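Local coordinates for protein GlcNAc Inducible Gene 2, GIG2 (Candida albicans, PDB 6AKZ) that binds iron(III) and is probably a metal-dependent oxygenase of the DUF1479 family, a member of the cupin clan, at residues T11-F17 and T309-T315; I69-L74 and K150-E155; T388-L393 and S431-E435. All blocks are in the same frame, centred on the assembly; numbering follows the deposited sequence.

Interaction 1 is remote from the other two, its nearest atoms about 26 and 28 Å away; interactions 2 and 3 lie closer together without touching. No helix or strand is shared. Interaction 1 ties the loop before helix 18-26 to a long loop; interaction 2 sets the end of helix 143-153 on the loop before helix 76-85; interaction 3 packs helix 382-394 against the end of helix 426-431. All are partly buried: interaction 1 has as many exposed as buried residues, interaction 3 mostly buried ones. Interaction 1 is the most polar, interaction 2 sets alanine and leucine beside a water and a weak lysine bond, and interaction 3 joins one arginine bond to methionine, phenylalanine and leucine packing.

Interaction 1 of 3, residues T11-F17 and T309-T315; sequences TPPDLDF and TPKFPGT
The chain of K311 stays extended as far as CE and then bends at its last torsion (chi4 -59°), which swings NZ in between P12 and D14. D14 meets it with CG turned beside its own backbone N (chi1 -83°), which brings OD1 to the amine; the two side chains cross at a slant. Two short bonds result. K311 NZ gives one to P12 O at 2.7 Å, nearly along the C=O axis, and the other to D14 OD1, also at 2.7 Å, as a salt bridge entering from above the carboxylate plane.

Next to this polar knot the two loops are joined by backbone. P310 is the centre of an inverse gamma turn, and its O takes the N-H of L15 at 3.0 Å in a nearly straight bond, 169° at the hydrogen. The ring of P310 lies against the other loop, with CB 3.3 Å from D16 O. L15 runs across F312 at about a right angle and puts CD1 3.7 Å from F312 CB, with T315 OG1 close by. Further along, the P12 and P313 rings lie side by side, CB to CB 3.9 Å. Water 1 bridges the loops, donating to P13 O and accepting from F312 N.

F312 opens a type II turn to T315, whose OG1 binds F312 O; the T315 side chain is about 11 Å from that of the iron ligand H192. Outside the pair, W292 packs on P12 and K311, and the F312 ring meets W201 edge-to-face. D16 OD1 caps R18 N where helix 18-26 starts.

The buried lysine is gripped by a carboxylate and a carbonyl together, which would favour the charged ammonium. The lysine bonds, the L15 N-H bond and proline packing thus join the loop before helix 18-26 to 309-315.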
loop_
_atom_site.group_PDB
_atom_site.type_symbol
_atom_site.label_atom_id
_atom_site.label_comp_id
_atom_site.label_asym_id
_atom_site.label_seq_id
_atom_site.Cartn_x
_atom_site.Cartn_y
_atom_site.Cartn_z
ATOM N N THR A 11 -25.358 13.856 -4.349
ATOM C CA THR A 11 -25.405 12.685 -5.222
ATOM C C THR A 11 -24.056 12.513 -5.936
ATOM O O THR A 11 -23.500 13.481 -6.441
ATOM C CB THR A 11 -26.576 12.826 -6.188
ATOM O OG1 THR A 11 -27.758 12.730 -5.408
ATOM C CG2 THR A 11 -26.619 11.744 -7.228
ATOM N N PRO A 12 -23.501 11.283 -5.951
ATOM C CA PRO A 12 -22.236 11.130 -6.670
ATOM C C PRO A 12 -22.431 11.309 -8.175
ATOM O O PRO A 12 -23.473 10.906 -8.686
ATOM C CB PRO A 12 -21.786 9.665 -6.339
ATOM C CG PRO A 12 -22.750 9.132 -5.318
ATOM C CD PRO A 12 -23.986 9.998 -5.416
ATOM N N PRO A 13 -21.436 11.896 -8.880
ATOM C CA PRO A 13 -21.559 12.040 -10.313
ATOM C C PRO A 13 -21.616 10.714 -11.045
ATOM O O PRO A 13 -21.222 9.655 -10.529
ATOM C CB PRO A 13 -20.330 12.873 -10.722
ATOM C CG PRO A 13 -19.354 12.678 -9.643
ATOM C CD PRO A 13 -20.162 12.431 -8.387
ATOM N N ASP A 14 -22.175 10.773 -12.244
ATOM C CA ASP A 14 -22.147 9.653 -13.144
ATOM C C ASP A 14 -20.745 9.624 -13.772
ATOM O O ASP A 14 -20.129 10.684 -13.995
ATOM C CB ASP A 14 -23.223 9.804 -14.239
ATOM C CG ASP A 14 -24.618 9.339 -13.806
ATOM O OD1 ASP A 14 -24.811 8.729 -12.726
ATOM O OD2 ASP A 14 -25.556 9.531 -14.607
ATOM N N LEU A 15 -20.209 8.419 -13.977
ATOM C CA LEU A 15 -19.071 8.227 -14.883
ATOM C C LEU A 15 -19.677 7.970 -16.269
ATOM O O LEU A 15 -20.888 7.951 -16.402
ATOM C CB LEU A 15 -18.215 7.017 -14.438
ATOM C CG LEU A 15 -17.541 7.112 -13.042
ATOM C CD1 LEU A 15 -16.869 5.781 -12.731
ATOM C CD2 LEU A 15 -16.512 8.222 -13.027
ATOM N N ASP A 16 -18.861 7.690 -17.278
ATOM C CA ASP A 16 -19.404 7.125 -18.547
ATOM C C ASP A 16 -20.345 5.908 -18.331
ATOM O O ASP A 16 -20.134 5.149 -17.366
ATOM C CB ASP A 16 -18.254 6.747 -19.470
ATOM C CG ASP A 16 -18.740 6.248 -20.814
ATOM O OD1 ASP A 16 -19.071 5.034 -20.940
ATOM O OD2 ASP A 16 -18.810 7.100 -21.728
ATOM N N PHE A 17 -21.386 5.700 -19.188
ATOM C CA PHE A 17 -22.402 4.602 -18.920
ATOM C C PHE A 17 -21.867 3.172 -19.124
ATOM O O PHE A 17 -22.484 2.165 -18.690
ATOM C CB PHE A 17 -23.734 4.801 -19.704
ATOM C CG PHE A 17 -23.670 4.315 -21.153
ATOM C CD1 PHE A 17 -23.119 5.105 -22.148
ATOM C CD2 PHE A 17 -24.060 3.022 -21.474
ATOM C CE1 PHE A 17 -23.036 4.634 -23.457
ATOM C CE2 PHE A 17 -23.951 2.541 -22.779
ATOM C CZ PHE A 17 -23.459 3.355 -23.771
ATOM N N THR A 309 -27.104 2.620 -12.430
ATOM C CA THR A 309 -26.389 3.916 -12.691
ATOM C C THR A 309 -24.883 3.659 -12.714
ATOM O O THR A 309 -24.421 2.902 -11.874
ATOM C CB THR A 309 -26.597 4.976 -11.586
ATOM O OG1 THR A 309 -25.770 4.637 -10.452
ATOM C CG2 THR A 309 -28.086 5.072 -11.160
ATOM N N PRO A 310 -24.123 4.346 -13.573
ATOM C CA PRO A 310 -22.674 4.204 -13.588
ATOM C C PRO A 310 -22.007 5.048 -12.475
ATOM O O PRO A 310 -21.095 5.807 -12.737
ATOM C CB PRO A 310 -22.321 4.746 -14.965
ATOM C CG PRO A 310 -23.261 5.891 -15.111
ATOM C CD PRO A 310 -24.554 5.393 -14.528
ATOM N N LYS A 311 -22.474 4.922 -11.247
ATOM C CA LYS A 311 -21.916 5.709 -10.124
ATOM C C LYS A 311 -20.897 4.816 -9.417
ATOM O O LYS A 311 -21.234 3.728 -8.967
ATOM C CB LYS A 311 -23.013 6.163 -9.153
ATOM C CG LYS A 311 -23.887 7.269 -9.804
ATOM C CD LYS A 311 -24.890 7.815 -8.840
ATOM C CE LYS A 311 -25.930 8.648 -9.560
ATOM N NZ LYS A 311 -25.335 9.792 -10.311
ATOM N N PHE A 312 -19.673 5.304 -9.367
ATOM C CA PHE A 312 -18.566 4.719 -8.599
ATOM C C PHE A 312 -18.013 5.841 -7.724
ATOM O O PHE A 312 -17.107 6.597 -8.120
ATOM C CB PHE A 312 -17.549 4.104 -9.550
ATOM C CG PHE A 312 -17.972 2.781 -10.048
ATOM C CD1 PHE A 312 -18.825 2.668 -11.173
ATOM C CD2 PHE A 312 -17.635 1.638 -9.361
ATOM C CE1 PHE A 312 -19.283 1.423 -11.580
ATOM C CE2 PHE A 312 -18.089 0.383 -9.788
ATOM C CZ PHE A 312 -18.930 0.282 -10.898
ATOM N N PRO A 313 -18.680 6.069 -6.593
ATOM C CA PRO A 313 -18.365 7.257 -5.824
ATOM C C PRO A 313 -16.921 7.348 -5.329
ATOM O O PRO A 313 -16.317 6.310 -4.981
ATOM C CB PRO A 313 -19.333 7.184 -4.657
ATOM C CG PRO A 313 -20.322 6.110 -4.953
ATOM C CD PRO A 313 -19.711 5.218 -5.974
ATOM N N GLY A 314 -16.362 8.551 -5.384
ATOM C CA GLY A 314 -14.977 8.808 -4.971
ATOM C C GLY A 314 -13.912 8.441 -5.999
ATOM O O GLY A 314 -12.719 8.580 -5.719
ATOM N N THR A 315 -14.321 8.039 -7.205
ATOM C CA THR A 315 -13.370 7.584 -8.232
ATOM C C THR A 315 -13.151 8.626 -9.277
ATOM O O THR A 315 -14.090 9.359 -9.621
ATOM C CB THR A 315 -13.811 6.284 -8.957
ATOM O OG1 THR A 315 -14.996 6.526 -9.711
ATOM C CG2 THR A 315 -14.010 5.051 -8.012
HETATM O O HOH W 1 -19.198 8.030 -9.472
#

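Interaction 2 of 3, residues I69-L74 and K150-E155; sequences IKDNKL and KAMSKE
A151 turns its methyl group onto the backbone of the 69-74 loop, CB lying 4.1 Å from I69 CG2 and 3.6 Å from N72 O. This is a helix end packed on a connecting loop: the last turn of helix 143-153 rests on the link between strand 63-65 and helix 76-85. D71 and N72 both take left-handed backbone angles, and K73 N returns a bond to K70 O, so the loop doubles back and presents N72 O to the helix.

That carbonyl is where the helix side gathers. A151 CA makes a CA-H...O contact with N72 O at 3.2 Å, 143° at the hydrogen. K154 reaches the same oxygen with its chain extended to CE and bent at the last torsion (chi4 50°), which folds NZ back to a weak hydrogen bond of 3.3 Å with N72 O; its CD rests against K73 CG on the way. On the other flank the aliphatic run of K150 slants across the N72 amide, CD 4.0 Å from N72 CG.

L74 fills the inner side. Both its methyls face the M152 sulfur from one side, CD1 lying 3.9 Å from M152 SD, while the E155 side chain comes in perpendicular to the leucine, OE2 3.6 Å from L74 CD1. Behind them F82 touches M152 and E155, and L88 backs L74 and M152, so the contact reaches strand 87-91 of the main sheet, next to the edge strand 63-65. E155 OE1 bonds to S79 OG and OE2 to water 2; one bond on each oxygen would together hold the carboxylate's rotation.

Between helix and loop sits water 2: it accepts from L74 N and donates both to E155 OE2 and, at 2.6 Å, to A151 O.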
loop_
_atom_site.group_PDB
_atom_site.type_symbol
_atom_site.label_atom_id
_atom_site.label_comp_id
_atom_site.label_asym_id
_atom_site.label_seq_id
_atom_site.Cartn_x
_atom_site.Cartn_y
_atom_site.Cartn_z
ATOM N N ILE A 69 9.552 -10.287 17.790
ATOM C CA ILE A 69 9.589 -11.002 16.527
ATOM C C ILE A 69 10.686 -12.042 16.604
ATOM O O ILE A 69 11.879 -11.684 16.674
ATOM C CB ILE A 69 9.804 -10.068 15.358
ATOM C CG1 ILE A 69 8.569 -9.148 15.270
ATOM C CG2 ILE A 69 10.072 -10.845 14.061
ATOM C CD1 ILE A 69 8.746 -7.981 14.332
ATOM N N LYS A 70 10.305 -13.313 16.682
ATOM C CA LYS A 70 11.303 -14.392 16.833
ATOM C C LYS A 70 11.216 -15.210 15.586
ATOM O O LYS A 70 10.113 -15.407 15.104
ATOM C CB LYS A 70 10.975 -15.256 18.042
ATOM C CG LYS A 70 10.907 -14.546 19.372
ATOM C CD LYS A 70 12.271 -14.049 19.885
ATOM C CE LYS A 70 12.866 -12.824 19.160
ATOM N NZ LYS A 70 13.790 -11.885 19.911
ATOM N N ASP A 71 12.354 -15.630 15.024
ATOM C CA ASP A 71 12.391 -16.470 13.813
ATOM C C ASP A 71 11.680 -15.815 12.619
ATOM O O ASP A 71 10.980 -16.510 11.905
ATOM C CB ASP A 71 11.770 -17.856 14.107
ATOM C CG ASP A 71 12.535 -18.622 15.180
ATOM O OD1 ASP A 71 13.782 -18.567 15.186
ATOM O OD2 ASP A 71 11.897 -19.273 16.032
ATOM N N ASN A 72 11.870 -14.494 12.450
ATOM C CA ASN A 72 11.219 -13.695 11.446
ATOM C C ASN A 72 9.723 -13.951 11.262
ATOM O O ASN A 72 9.269 -14.032 10.152
ATOM C CB ASN A 72 11.928 -13.851 10.116
ATOM C CG ASN A 72 13.412 -13.614 10.238
ATOM O OD1 ASN A 72 13.844 -12.513 10.506
ATOM N ND2 ASN A 72 14.174 -14.681 10.172
ATOM N N LYS A 73 8.990 -14.060 12.384
ATOM C CA LYS A 73 7.548 -14.252 12.399
ATOM C C LYS A 73 6.948 -13.325 13.374
ATOM O O LYS A 73 7.480 -13.153 14.447
ATOM C CB LYS A 73 7.155 -15.647 12.899
ATOM C CG LYS A 73 7.595 -16.717 11.991
ATOM C CD LYS A 73 7.391 -18.113 12.588
ATOM C CE LYS A 73 8.352 -19.072 11.881
ATOM N NZ LYS A 73 8.140 -20.475 12.329
ATOM N N LEU A 74 5.774 -12.781 13.030
ATOM C CA LEU A 74 5.026 -12.073 14.037
ATOM C C LEU A 74 4.525 -13.155 14.987
ATOM O O LEU A 74 4.055 -14.214 14.513
ATOM C CB LEU A 74 3.843 -11.322 13.458
ATOM C CG LEU A 74 4.157 -10.178 12.475
ATOM C CD1 LEU A 74 2.844 -9.586 11.976
ATOM C CD2 LEU A 74 5.028 -9.082 13.061
ATOM N N LYS A 150 10.631 -9.556 6.258
ATOM C CA LYS A 150 10.513 -11.002 6.197
ATOM C C LYS A 150 9.314 -11.434 7.021
ATOM O O LYS A 150 8.505 -12.233 6.581
ATOM C CB LYS A 150 11.752 -11.733 6.706
ATOM C CG LYS A 150 12.947 -11.736 5.807
ATOM C CD LYS A 150 14.131 -12.415 6.524
ATOM C CE LYS A 150 15.526 -11.862 6.165
ATOM N NZ LYS A 150 16.291 -11.305 7.348
ATOM N N ALA A 151 9.144 -10.861 8.195
ATOM C CA ALA A 151 8.052 -11.283 9.097
ATOM C C ALA A 151 6.678 -10.894 8.495
ATOM O O ALA A 151 5.755 -11.680 8.475
ATOM C CB ALA A 151 8.220 -10.639 10.431
ATOM N N MET A 152 6.591 -9.685 7.930
ATOM C CA MET A 152 5.350 -9.267 7.236
ATOM C C MET A 152 4.987 -10.125 6.079
ATOM O O MET A 152 3.807 -10.424 5.888
ATOM C CB MET A 152 5.369 -7.799 6.812
ATOM C CG MET A 152 5.542 -6.798 8.027
ATOM S SD MET A 152 4.605 -7.086 9.490
ATOM C CE MET A 152 2.978 -6.550 8.949
ATOM N N SER A 153 5.985 -10.564 5.327
ATOM C CA SER A 153 5.753 -11.358 4.102
ATOM C C SER A 153 5.090 -12.706 4.424
ATOM O O SER A 153 4.344 -13.213 3.589
ATOM C CB SER A 153 7.056 -11.583 3.360
ATOM O OG SER A 153 7.810 -12.638 3.913
ATOM N N LYS A 154 5.322 -13.216 5.621
ATOM C CA LYS A 154 4.664 -14.440 6.100
ATOM C C LYS A 154 3.187 -14.329 6.481
ATOM O O LYS A 154 2.521 -15.339 6.692
ATOM C CB LYS A 154 5.442 -14.971 7.273
ATOM C CG LYS A 154 6.876 -15.299 6.883
ATOM C CD LYS A 154 7.494 -15.907 8.113
ATOM C CE LYS A 154 8.886 -16.465 7.899
ATOM N NZ LYS A 154 9.775 -15.557 7.257
ATOM N N GLU A 155 2.675 -13.111 6.524
ATOM C CA GLU A 155 1.250 -12.884 6.730
ATOM C C GLU A 155 0.509 -13.049 5.421
ATOM O O GLU A 155 -0.696 -13.336 5.412
ATOM C CB GLU A 155 1.043 -11.552 7.317
ATOM C CG GLU A 155 1.817 -11.341 8.653
ATOM C CD GLU A 155 1.268 -12.217 9.789
ATOM O OE1 GLU A 155 0.013 -12.362 9.841
ATOM O OE2 GLU A 155 2.067 -12.827 10.598
HETATM O O HOH W 2 4.703 -13.063 10.354
#

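Interaction 3 of 3, residues T388-L393 and S431-E435; sequences TRDAFL and SMGLE
R389 and F392, one helical turn apart on helix 382-394, take hold of the chain just after helix 426-431, which ends in a Schellman motif with G433 in its positive-phi position. R389 starts with CG opposite its backbone N (chi1 165°) and extends straight to NE, its methylenes passing close by G433 O. NH1 then bonds to G433 O at 2.8 Å, in the carbonyl plane and near the edge of the guanidinium; the N-H...O angle of 150° makes the bond somewhat bent. The backbone passes tightly here: a glycine lies against R389, with only 4.8 Å between the R389 and G433 CA atoms.

M432, just before G433, curls at chi2 and chi3 so that its methyl is driven towards F392. CE stands only 3.3 Å from F392 CD1, and SD is 5.3 Å from the ring centroid, 26° off its normal: an oblique Met-aromatic contact. The same methionine lies roughly perpendicular to T388, CG2 of T388 being 3.8 Å from M432 CE. L434 comes to the same side of the F392 ring, its CD1 near F392 CD2. Its other methyl meets L393, the two leucines running antiparallel, side against side, with L434 CD2 3.8 Å from L393 CG.

In the next shell, A417 touches F392 and L422 touches L434. Both halves of the contact are held to the same 171-173 stretch: T388 OG1 bonds to V173 O, S431 shares a backbone bond with V173, and S431 OG bonds to Q171 O.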
loop_
_atom_site.group_PDB
_atom_site.type_symbol
_atom_site.label_atom_id
_atom_site.label_comp_id
_atom_site.label_asym_id
_atom_site.label_seq_id
_atom_site.Cartn_x
_atom_site.Cartn_y
_atom_site.Cartn_z
ATOM N N THR A 388 14.137 0.647 -10.874
ATOM C CA THR A 388 15.022 0.829 -9.733
ATOM C C THR A 388 16.490 0.672 -10.115
ATOM O O THR A 388 17.322 1.435 -9.737
ATOM C CB THR A 388 14.625 -0.149 -8.604
ATOM O OG1 THR A 388 13.423 0.325 -8.051
ATOM C CG2 THR A 388 15.618 -0.224 -7.563
ATOM N N ARG A 389 16.780 -0.350 -10.912
ATOM C CA ARG A 389 18.148 -0.597 -11.358
ATOM C C ARG A 389 18.650 0.550 -12.237
ATOM O O ARG A 389 19.779 1.016 -12.085
ATOM C CB ARG A 389 18.234 -1.920 -12.121
ATOM C CG ARG A 389 19.513 -2.092 -12.925
ATOM C CD ARG A 389 19.371 -3.197 -13.959
ATOM N NE ARG A 389 20.616 -3.429 -14.685
ATOM C CZ ARG A 389 21.466 -4.415 -14.415
ATOM N NH1 ARG A 389 21.206 -5.266 -13.432
ATOM N NH2 ARG A 389 22.575 -4.551 -15.129
ATOM N N ASP A 390 17.798 0.996 -13.155
ATOM C CA ASP A 390 18.121 2.083 -14.068
ATOM C C ASP A 390 18.248 3.423 -13.362
ATOM O O ASP A 390 19.171 4.190 -13.641
ATOM C CB ASP A 390 17.069 2.176 -15.177
ATOM C CG ASP A 390 17.449 3.168 -16.258
ATOM O OD1 ASP A 390 18.454 2.929 -16.960
ATOM O OD2 ASP A 390 16.743 4.188 -16.406
ATOM N N ALA A 391 17.327 3.713 -12.450
ATOM C CA ALA A 391 17.388 5.006 -11.733
ATOM C C ALA A 391 18.561 5.131 -10.792
ATOM O O ALA A 391 19.170 6.217 -10.686
ATOM C CB ALA A 391 16.098 5.250 -10.988
ATOM N N PHE A 392 18.860 4.065 -10.076
ATOM C CA PHE A 392 19.961 4.077 -9.140
ATOM C C PHE A 392 21.311 4.182 -9.880
ATOM O O PHE A 392 22.258 4.850 -9.394
ATOM C CB PHE A 392 19.963 2.813 -8.346
ATOM C CG PHE A 392 20.935 2.791 -7.201
ATOM C CD1 PHE A 392 20.586 3.348 -5.994
ATOM C CD2 PHE A 392 22.221 2.248 -7.343
ATOM C CE1 PHE A 392 21.441 3.324 -4.917
ATOM C CE2 PHE A 392 23.101 2.224 -6.277
ATOM C CZ PHE A 392 22.719 2.737 -5.061
ATOM N N LEU A 393 21.421 3.416 -10.968
ATOM C CA LEU A 393 22.685 3.375 -11.734
ATOM C C LEU A 393 22.910 4.774 -12.371
ATOM O O LEU A 393 24.051 5.226 -12.471
ATOM C CB LEU A 393 22.666 2.270 -12.793
ATOM C CG LEU A 393 22.954 0.850 -12.312
ATOM C CD1 LEU A 393 22.738 -0.153 -13.456
ATOM C CD2 LEU A 393 24.345 0.736 -11.682
ATOM N N SER A 431 17.740 -6.929 -4.320
ATOM C CA SER A 431 16.600 -6.042 -4.107
ATOM C C SER A 431 16.482 -4.758 -4.985
ATOM O O SER A 431 15.369 -4.207 -5.251
ATOM C CB SER A 431 16.451 -5.751 -2.592
ATOM O OG SER A 431 16.182 -6.928 -1.871
ATOM N N MET A 432 17.640 -4.293 -5.489
ATOM C CA MET A 432 17.823 -3.118 -6.244
ATOM C C MET A 432 17.934 -3.419 -7.698
ATOM O O MET A 432 18.143 -2.527 -8.460
ATOM C CB MET A 432 19.178 -2.444 -5.819
ATOM C CG MET A 432 19.217 -1.864 -4.429
ATOM S SD MET A 432 18.057 -0.471 -4.252
ATOM C CE MET A 432 18.577 0.734 -5.433
ATOM N N GLY A 433 17.843 -4.674 -8.104
ATOM C CA GLY A 433 17.889 -5.016 -9.506
ATOM C C GLY A 433 19.321 -5.057 -10.037
ATOM O O GLY A 433 19.507 -4.927 -11.229
ATOM N N LEU A 434 20.320 -5.205 -9.166
ATOM C CA LEU A 434 21.729 -5.038 -9.561
ATOM C C LEU A 434 22.426 -6.389 -9.643
ATOM O O LEU A 434 23.609 -6.426 -9.976
ATOM C CB LEU A 434 22.440 -4.124 -8.554
ATOM C CG LEU A 434 21.908 -2.674 -8.484
ATOM C CD1 LEU A 434 22.488 -1.902 -7.293
ATOM C CD2 LEU A 434 22.165 -1.911 -9.769
ATOM N N GLU A 435 21.726 -7.489 -9.301
ATOM C CA GLU A 435 22.340 -8.790 -9.263
ATOM C C GLU A 435 21.249 -9.802 -9.549
ATOM O O GLU A 435 20.123 -9.636 -9.058
ATOM C CB GLU A 435 22.875 -9.022 -7.866
ATOM C CG GLU A 435 23.490 -10.387 -7.654
ATOM C CD GLU A 435 24.733 -10.566 -8.532
ATOM O OE1 GLU A 435 25.684 -9.762 -8.376
ATOM O OE2 GLU A 435 24.707 -11.447 -9.416
#